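Long-range contacts in N-acetylcysteine deacetylase (Bacillus subtilis, PDB 1YSJ), which probably catalyses the deacetylation of N-acetylcysteine to cysteine and acetate, using two divalent metal ions per subunit: residues 93-98 with 348-353; 196-201 with 317-322; 255-260 with 270-275. The protein carries 1 engineered substitution. One frame throughout, in Å; residues are numbered along the deposited sequence.

Contact 1: residues 93-98 with 348-353; sequences AIRADI and GEDFAL
Arg-95, on strand 91-97, reaches across to the turn that leads into helix 351-355, and its side chain carries most of the contact. The path starts with CG anti to the backbone N (chi1 179°), and a bend at the next bond steers the chain past Phe-351. Arg-95 CB lies 4.2 Å from Phe-351 CE1 and Arg-95 CD is 4.1 Å from Phe-351 CD1, the latter coming to the ring's edge. NE turns to Gln-154, outside the two segments. At the tip the guanidinium grips Glu-349 end-on, one nitrogen to each oxygen: Arg-95 NH1 donates to Glu-349 OE1 at 2.8 Å and 161°, Arg-95 NH2 to Glu-349 OE2 at 2.7 Å on its syn lone pair. The pairing is not coplanar, since the two flat groups are turned 53° apart. Arg-95 NH2 also makes a salt bridge to Asp-350 OD1 at 2.7 Å. Phe-351 CB sits over one guanidinium face and Asp-97 CG over the opposite one, where the long Arg-95 to Asp-97 bridge is a matter of charge alone.

Glu-349 OE2 accepts a second bond, from Phe-351 N at 2.8 Å, a capping bond at the turn before the helix. With an alanine at Glu-349, NH1 would probably lose its acceptor, NH2 one of its two acidic partners, and Phe-351 N its cap. Asp-97 OD2 and Glu-349 OE1 approach to 3.2 Å, a pairing of two acceptors that the neighbouring arginine charge is likely to make tolerable. Asp-97 bonds chiefly to His-127 and lies beside the nickel ligand His-124, while Glu-349 touches His-182, another nickel ligand. The buried salt-bridge network thus lies against the dinuclear metal site, consistent with a second-shell role through Asp-97 and Glu-349, with one arginine tying together three acidic side chains.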
loop_
_atom_site.group_PDB
_atom_site.type_symbol
_atom_site.label_atom_id
_atom_site.label_comp_id
_atom_site.label_asym_id
_atom_site.label_seq_id
_atom_site.Cartn_x
_atom_site.Cartn_y
_atom_site.Cartn_z
ATOM N N ALA A 93 0.743 34.022 31.103
ATOM C CA ALA A 93 0.762 34.134 29.658
ATOM C C ALA A 93 -0.612 33.905 29.051
ATOM O O ALA A 93 -1.412 33.136 29.579
ATOM C CB ALA A 93 1.792 33.172 29.058
ATOM N N ILE A 94 -0.881 34.600 27.950
ATOM C CA ILE A 94 -2.101 34.406 27.178
ATOM C C ILE A 94 -1.719 34.150 25.716
ATOM O O ILE A 94 -0.975 34.921 25.106
ATOM C CB ILE A 94 -3.077 35.601 27.305
ATOM C CG1 ILE A 94 -3.523 35.775 28.763
ATOM C CG2 ILE A 94 -4.295 35.392 26.399
ATOM C CD1 ILE A 94 -4.322 37.050 29.028
ATOM N N ARG A 95 -2.232 33.061 25.165
ATOM C CA ARG A 95 -1.761 32.573 23.886
ATOM C C ARG A 95 -2.828 32.635 22.796
ATOM O O ARG A 95 -3.980 32.260 23.020
ATOM C CB ARG A 95 -1.220 31.148 24.057
ATOM C CG ARG A 95 -0.700 30.473 22.793
ATOM C CD ARG A 95 -1.825 29.781 22.029
ATOM N NE ARG A 95 -1.326 28.636 21.285
ATOM C CZ ARG A 95 -2.087 27.651 20.821
ATOM N NH1 ARG A 95 -3.402 27.671 21.011
ATOM N NH2 ARG A 95 -1.526 26.643 20.170
ATOM N N ALA A 96 -2.419 33.114 21.622
ATOM C CA ALA A 96 -3.206 33.001 20.391
ATOM C C ALA A 96 -2.351 32.390 19.277
ATOM O O ALA A 96 -1.142 32.609 19.225
ATOM C CB ALA A 96 -3.734 34.368 19.963
ATOM N N ASP A 97 -2.982 31.621 18.395
ATOM C CA ASP A 97 -2.305 31.054 17.218
ATOM C C ASP A 97 -2.575 31.894 15.973
ATOM O O ASP A 97 -3.673 32.416 15.805
ATOM C CB ASP A 97 -2.706 29.589 16.994
ATOM C CG ASP A 97 -4.158 29.301 17.364
ATOM O OD1 ASP A 97 -4.975 30.245 17.462
ATOM O OD2 ASP A 97 -4.479 28.112 17.561
ATOM N N ILE A 98 -1.573 32.034 15.105
ATOM C CA ILE A 98 -1.661 33.008 14.001
ATOM C C ILE A 98 -1.652 32.438 12.567
ATOM O O ILE A 98 -1.774 33.198 11.605
ATOM C CB ILE A 98 -0.577 34.129 14.135
ATOM C CG1 ILE A 98 0.842 33.579 13.897
ATOM C CG2 ILE A 98 -0.682 34.817 15.492
ATOM C CD1 ILE A 98 1.920 34.657 13.752
ATOM N N GLY A 348 -5.973 17.497 18.228
ATOM C CA GLY A 348 -4.813 17.817 19.050
ATOM C C GLY A 348 -4.439 19.278 18.907
ATOM O O GLY A 348 -4.582 19.863 17.833
ATOM N N GLU A 349 -3.970 19.870 19.998
ATOM C CA GLU A 349 -3.574 21.268 20.003
ATOM C C GLU A 349 -2.193 21.363 20.637
ATOM O O GLU A 349 -1.944 20.751 21.675
ATOM C CB GLU A 349 -4.595 22.098 20.785
ATOM C CG GLU A 349 -5.141 23.321 20.032
ATOM C CD GLU A 349 -4.205 24.528 20.052
ATOM O OE1 GLU A 349 -4.620 25.607 19.572
ATOM O OE2 GLU A 349 -3.060 24.411 20.541
ATOM N N ASP A 350 -1.289 22.120 20.018
ATOM C CA ASP A 350 0.076 22.199 20.542
ATOM C C ASP A 350 0.201 23.072 21.794
ATOM O O ASP A 350 1.261 23.121 22.417
ATOM C CB ASP A 350 1.122 22.509 19.451
ATOM C CG ASP A 350 1.112 23.954 18.974
ATOM O OD1 ASP A 350 0.166 24.728 19.245
ATOM O OD2 ASP A 350 2.094 24.314 18.296
ATOM N N PHE A 351 -0.908 23.706 22.179
ATOM C CA PHE A 351 -1.031 24.361 23.479
ATOM C C PHE A 351 -0.723 23.374 24.613
ATOM O O PHE A 351 -0.242 23.773 25.676
ATOM C CB PHE A 351 -2.437 24.958 23.648
ATOM C CG PHE A 351 -2.629 25.725 24.929
ATOM C CD1 PHE A 351 -2.264 27.061 25.015
ATOM C CD2 PHE A 351 -3.182 25.108 26.053
ATOM C CE1 PHE A 351 -2.439 27.777 26.203
ATOM C CE2 PHE A 351 -3.359 25.818 27.249
ATOM C CZ PHE A 351 -2.985 27.154 27.319
ATOM N N ALA A 352 -0.993 22.089 24.367
ATOM C CA ALA A 352 -0.725 21.006 25.327
ATOM C C ALA A 352 0.747 20.913 25.723
ATOM O O ALA A 352 1.070 20.544 26.852
ATOM C CB ALA A 352 -1.199 19.681 24.767
ATOM N N LEU A 353 1.629 21.247 24.783
ATOM C CA LEU A 353 3.068 21.283 25.032
ATOM C C LEU A 353 3.441 22.287 26.129
ATOM O O LEU A 353 4.327 22.018 26.941
ATOM C CB LEU A 353 3.835 21.591 23.742
ATOM C CG LEU A 353 4.034 20.465 22.725
ATOM C CD1 LEU A 353 4.739 21.012 21.501
ATOM C CD2 LEU A 353 4.820 19.288 23.308
#

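Contact 2: residues 196-201 with 317-322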
loop_
_atom_site.group_PDB
_atom_site.type_symbol
_atom_site.label_atom_id
_atom_site.label_comp_id
_atom_site.label_asym_id
_atom_site.label_seq_id
_atom_site.Cartn_x
_atom_site.Cartn_y
_atom_site.Cartn_z
ATOM N N GLU A 196 -12.062 21.034 33.948
ATOM C CA GLU A 196 -10.740 20.644 34.444
ATOM C C GLU A 196 -10.315 19.317 33.802
ATOM O O GLU A 196 -11.155 18.553 33.323
ATOM C CB GLU A 196 -10.697 20.591 35.991
ATOM C CG GLU A 196 -11.470 19.444 36.652
ATOM C CD GLU A 196 -11.769 19.675 38.147
ATOM O OE1 GLU A 196 -10.864 20.069 38.919
ATOM O OE2 GLU A 196 -12.924 19.434 38.560
ATOM N N GLY A 197 -9.010 19.064 33.770
ATOM C CA GLY A 197 -8.474 17.828 33.211
ATOM C C GLY A 197 -8.469 17.785 31.691
ATOM O O GLY A 197 -8.404 18.834 31.036
ATOM N N PRO A 198 -8.548 16.566 31.117
ATOM C CA PRO A 198 -8.415 16.314 29.677
ATOM C C PRO A 198 -9.512 16.966 28.838
ATOM O O PRO A 198 -10.703 16.729 29.073
ATOM C CB PRO A 198 -8.515 14.784 29.575
ATOM C CG PRO A 198 -8.248 14.281 30.958
ATOM C CD PRO A 198 -8.787 15.321 31.866
ATOM N N LEU A 199 -9.099 17.776 27.865
ATOM C CA LEU A 199 -10.025 18.460 26.965
ATOM C C LEU A 199 -9.864 17.970 25.529
ATOM O O LEU A 199 -10.851 17.744 24.826
ATOM C CB LEU A 199 -9.819 19.981 27.034
ATOM C CG LEU A 199 -10.700 20.871 26.146
ATOM C CD1 LEU A 199 -12.153 20.818 26.585
ATOM C CD2 LEU A 199 -10.202 22.300 26.149
HETATM N N MSE A 200 -8.614 17.822 25.101
HETATM C CA MSE A 200 -8.300 17.416 23.734
HETATM C C MSE A 200 -7.315 16.265 23.747
HETATM O O MSE A 200 -6.439 16.201 24.602
HETATM C CB MSE A 200 -7.737 18.590 22.929
HETATM C CG MSE A 200 -8.633 19.811 22.926
HETATM SE SE MSE A 200 -7.965 21.218 21.787
HETATM C CE MSE A 200 -8.368 20.408 20.030
ATOM N N ALA A 201 -7.466 15.364 22.786
ATOM C CA ALA A 201 -6.720 14.115 22.764
ATOM C C ALA A 201 -5.228 14.301 22.507
ATOM O O ALA A 201 -4.805 15.266 21.868
ATOM C CB ALA A 201 -7.321 13.173 21.726
ATOM N N SER A 317 -1.929 15.319 25.527
ATOM C CA SER A 317 -3.298 15.795 25.664
ATOM C C SER A 317 -3.367 17.192 26.298
ATOM O O SER A 317 -2.562 17.521 27.174
ATOM C CB SER A 317 -4.087 14.806 26.513
ATOM O OG SER A 317 -5.445 15.175 26.574
ATOM N N VAL A 318 -4.325 18.006 25.849
ATOM C CA VAL A 318 -4.617 19.289 26.497
ATOM C C VAL A 318 -5.256 19.002 27.858
ATOM O O VAL A 318 -6.397 18.531 27.934
ATOM C CB VAL A 318 -5.514 20.223 25.629
ATOM C CG1 VAL A 318 -5.946 21.466 26.420
ATOM C CG2 VAL A 318 -4.793 20.638 24.354
ATOM N N GLN A 319 -4.503 19.285 28.919
ATOM C CA GLN A 319 -4.914 19.000 30.292
ATOM C C GLN A 319 -5.089 20.305 31.069
ATOM O O GLN A 319 -4.124 21.044 31.270
ATOM C CB GLN A 319 -3.862 18.115 30.973
ATOM C CG GLN A 319 -4.246 17.591 32.353
ATOM C CD GLN A 319 -4.950 16.250 32.307
ATOM O OE1 GLN A 319 -4.934 15.559 31.288
ATOM N NE2 GLN A 319 -5.563 15.868 33.420
ATOM N N ASN A 320 -6.316 20.578 31.507
ATOM C CA ASN A 320 -6.623 21.811 32.243
ATOM C C ASN A 320 -6.438 21.687 33.759
ATOM O O ASN A 320 -6.955 20.758 34.387
ATOM C CB ASN A 320 -8.025 22.324 31.896
ATOM C CG ASN A 320 -8.108 22.911 30.492
ATOM O OD1 ASN A 320 -7.113 23.366 29.936
ATOM N ND2 ASN A 320 -9.303 22.906 29.916
ATOM N N ASP A 321 -5.687 22.632 34.328
ATOM C CA ASP A 321 -5.402 22.672 35.764
ATOM C C ASP A 321 -6.624 23.170 36.529
ATOM O O ASP A 321 -7.149 24.246 36.238
ATOM C CB ASP A 321 -4.199 23.581 36.044
ATOM C CG ASP A 321 -3.519 23.277 37.373
ATOM O OD1 ASP A 321 -4.187 23.325 38.433
ATOM O OD2 ASP A 321 -2.299 23.003 37.360
ATOM N N GLY A 322 -7.060 22.382 37.511
ATOM C CA GLY A 322 -8.228 22.708 38.328
ATOM C C GLY A 322 -8.099 23.896 39.270
ATOM O O GLY A 322 -9.098 24.343 39.834
#
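Gly-197 and Asn-320 exchange a reciprocal pair of backbone hydrogen bonds, with Gly-197 N to Asn-320 O at 2.7 Å and Asn-320 N to Gly-197 O at 2.8 Å, the mark of an antiparallel hydrogen-bonded pair. Leu-199 N adds a bond to Val-318 O at 2.8 Å, nearly along the C=O axis. Beyond it the pairing slackens: Val-318 N reaches Met-200 O at a bent 136°. Gly-197 has a positive phi (76°), and a CB there would clash with the ring of Pro-198.

Packing follows on both faces. On one, Pro-198 CG lies 3.6 Å from Gln-319 OE1, the side chains side by side. On the other, Val-318 CG2 lies 3.9 Å from Met-200 CB, these two also running in the same direction. Leu-199 CD2 meets Asn-320 ND2 at 3.9 Å. That amide is held from outside the pair: its OD1 accepts from Phe-362 N and its ND2 donates to Lys-195 O.

The two strands are the ends of 197-211 and 306-320, adjacent in the four-stranded antiparallel sheet, where that sheet meets the metal-binding part of the chain. Here Leu-199 rests on Phe-362 and Trp-364 of strand 360-366, and Val-318 packs on Ala-352 and Gln-355 of helix 351-355.

Contact 3: residues 255-260 with 270-275; sequences ITRVQA and QAEMEG
Thr-256 and Arg-257 both donate their backbone N-H to one acceptor, Glu-274 O, with Thr-256 N at 2.9 Å and Arg-257 N at 3.1 Å. Two successive residues facing one across the hairpin define a classic beta bulge, and the register moves by one between Ile-255 and Arg-257. Past the bulge the pairing is regular: Arg-257 with Glu-274 and Gln-259 with Glu-272 each exchange two backbone bonds, and Val-258 with Met-273 is the non-hydrogen-bonded pair between them. Gly-275 lies opposite Ile-255 at such close range that a CB on it would clash with Ile-255 CA.

The ionic interactions gather on the face carrying Arg-257, Glu-272 and Glu-274. Arg-257 runs extended until a turn at chi3 (57°) swings its guanidinium between the two acids. Arg-257 NE donates to Glu-274 OE1 over a short 2.5 Å, and NH2 gives the same oxygen a weak bond. Arg-257 NH1 reaches Glu-272 OE2 at 2.9 Å, approaching from above the carboxylate plane. Both carboxylates meet the guanidinium at its edge but stand steeply to it, Glu-274 at 87°, so neither forms a flat two-pronged pair.

Apolar contacts occupy the other face. Val-258 CG2 lies 4.1 Å from Met-273 CB, the side chains pointing the same way, and the methyls Ala-260 CB and Ala-271 CB are 3.8 Å apart.

This face is backed by helix 226-237, where Met-273 touches Ala-230 and Ile-233. Strand 270-278 bonds on its far edge to strand 197-211 through Ala-271, Met-273 and Gly-275. Strand 252-260 is outermost within the chain, but Val-258, Gln-259 and Ala-260 pair antiparallel with a strand of the second subunit, and the sheet continues across the dimer interface.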
loop_
_atom_site.group_PDB
_atom_site.type_symbol
_atom_site.label_atom_id
_atom_site.label_comp_id
_atom_site.label_asym_id
_atom_site.label_seq_id
_atom_site.Cartn_x
_atom_site.Cartn_y
_atom_site.Cartn_z
ATOM N N ILE A 255 -5.729 3.385 11.910
ATOM C CA ILE A 255 -4.772 3.024 10.864
ATOM C C ILE A 255 -5.148 3.779 9.592
ATOM O O ILE A 255 -6.277 3.667 9.104
ATOM C CB ILE A 255 -4.750 1.491 10.607
ATOM C CG1 ILE A 255 -4.338 0.746 11.882
ATOM C CG2 ILE A 255 -3.808 1.135 9.441
ATOM C CD1 ILE A 255 -4.768 -0.701 11.918
ATOM N N THR A 256 -4.193 4.541 9.065
ATOM C CA THR A 256 -4.447 5.467 7.960
ATOM C C THR A 256 -3.744 5.075 6.658
ATOM O O THR A 256 -4.133 5.522 5.579
ATOM C CB THR A 256 -4.051 6.919 8.343
ATOM O OG1 THR A 256 -2.693 6.944 8.803
ATOM C CG2 THR A 256 -4.963 7.454 9.444
ATOM N N ARG A 257 -2.704 4.253 6.764
ATOM C CA ARG A 257 -1.962 3.795 5.596
ATOM C C ARG A 257 -1.575 2.318 5.700
ATOM O O ARG A 257 -1.085 1.869 6.738
ATOM C CB ARG A 257 -0.725 4.669 5.363
ATOM C CG ARG A 257 -0.072 4.462 3.999
ATOM C CD ARG A 257 1.145 5.358 3.784
ATOM N NE ARG A 257 2.176 5.180 4.809
ATOM C CZ ARG A 257 3.108 4.227 4.806
ATOM N NH1 ARG A 257 3.162 3.326 3.830
ATOM N NH2 ARG A 257 3.991 4.173 5.794
ATOM N N VAL A 258 -1.825 1.573 4.624
ATOM C CA VAL A 258 -1.403 0.178 4.504
ATOM C C VAL A 258 -0.816 -0.038 3.110
ATOM O O VAL A 258 -1.491 0.191 2.100
ATOM C CB VAL A 258 -2.570 -0.822 4.730
ATOM C CG1 VAL A 258 -2.065 -2.266 4.685
ATOM C CG2 VAL A 258 -3.280 -0.562 6.050
ATOM N N GLN A 259 0.436 -0.493 3.050
ATOM C CA GLN A 259 1.108 -0.729 1.765
ATOM C C GLN A 259 1.902 -2.043 1.734
ATOM O O GLN A 259 2.885 -2.202 2.463
ATOM C CB GLN A 259 2.016 0.454 1.396
ATOM C CG GLN A 259 1.389 1.851 1.570
ATOM C CD GLN A 259 0.581 2.340 0.369
ATOM O OE1 GLN A 259 0.311 3.536 0.243
ATOM N NE2 GLN A 259 0.203 1.424 -0.520
ATOM N N ALA A 260 1.466 -2.974 0.883
ATOM C CA ALA A 260 2.134 -4.264 0.699
ATOM C C ALA A 260 2.146 -4.651 -0.778
ATOM O O ALA A 260 1.095 -4.726 -1.411
ATOM C CB ALA A 260 1.466 -5.338 1.526
ATOM N N GLN A 270 7.341 -7.873 2.402
ATOM C CA GLN A 270 6.934 -7.002 3.503
ATOM C C GLN A 270 5.486 -6.539 3.417
ATOM O O GLN A 270 4.876 -6.531 2.347
ATOM C CB GLN A 270 7.830 -5.762 3.564
ATOM C CG GLN A 270 9.225 -6.001 4.108
ATOM C CD GLN A 270 9.985 -4.707 4.345
ATOM O OE1 GLN A 270 9.398 -3.625 4.398
ATOM N NE2 GLN A 270 11.301 -4.815 4.493
ATOM N N ALA A 271 4.952 -6.153 4.572
ATOM C CA ALA A 271 3.721 -5.384 4.659
ATOM C C ALA A 271 3.932 -4.284 5.699
ATOM O O ALA A 271 4.384 -4.555 6.813
ATOM C CB ALA A 271 2.555 -6.278 5.042
ATOM N N GLU A 272 3.632 -3.044 5.326
ATOM C CA GLU A 272 3.735 -1.932 6.268
ATOM C C GLU A 272 2.404 -1.228 6.500
ATOM O O GLU A 272 1.550 -1.168 5.614
ATOM C CB GLU A 272 4.833 -0.932 5.864
ATOM C CG GLU A 272 4.576 -0.145 4.577
ATOM C CD GLU A 272 5.665 0.881 4.271
ATOM O OE1 GLU A 272 6.709 0.886 4.960
ATOM O OE2 GLU A 272 5.475 1.688 3.334
HETATM N N MSE A 273 2.234 -0.719 7.716
HETATM C CA MSE A 273 1.076 0.093 8.058
HETATM C C MSE A 273 1.458 1.216 9.014
HETATM O O MSE A 273 2.407 1.088 9.794
HETATM C CB MSE A 273 -0.054 -0.765 8.639
HETATM C CG MSE A 273 0.221 -1.377 10.005
HETATM SE SE MSE A 273 -1.153 -2.673 10.511
HETATM C CE MSE A 273 -0.615 -4.126 9.364
ATOM N N GLU A 274 0.732 2.324 8.932
ATOM C CA GLU A 274 0.925 3.423 9.867
ATOM C C GLU A 274 -0.390 4.106 10.208
ATOM O O GLU A 274 -1.396 3.911 9.528
ATOM C CB GLU A 274 1.996 4.419 9.375
ATOM C CG GLU A 274 1.624 5.291 8.179
ATOM C CD GLU A 274 2.674 6.363 7.875
ATOM O OE1 GLU A 274 2.834 6.721 6.688
ATOM O OE2 GLU A 274 3.337 6.855 8.820
ATOM N N GLY A 275 -0.373 4.888 11.281
ATOM C CA GLY A 275 -1.562 5.582 11.752
ATOM C C GLY A 275 -1.326 6.340 13.043
ATOM O O GLY A 275 -0.182 6.586 13.439
#

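Along the chain the segments close like brackets: 93-98 pairs with 348-353, within that span 196-201 pairs with 317-322, and innermost is the hairpin of contact 3. Contacts 1 and 2 have centres 13 Å apart and touch, Glu-349 CB lying 3.6 Å from SE, the selenium of selenomethionine Met-200, so the salt-bridge network beside the metal site and the ends of strands 197-211 and 306-320 pack together. Contact 3 is remote, its centre about 31 Å from each of the others, yet it shares the four-stranded antiparallel sheet with contact 2. That sheet therefore runs from the metal-binding part, beside the eight-stranded mixed sheet, out to the subunit interface, consistent with the catalytic and dimerisation domains of M20 peptidases.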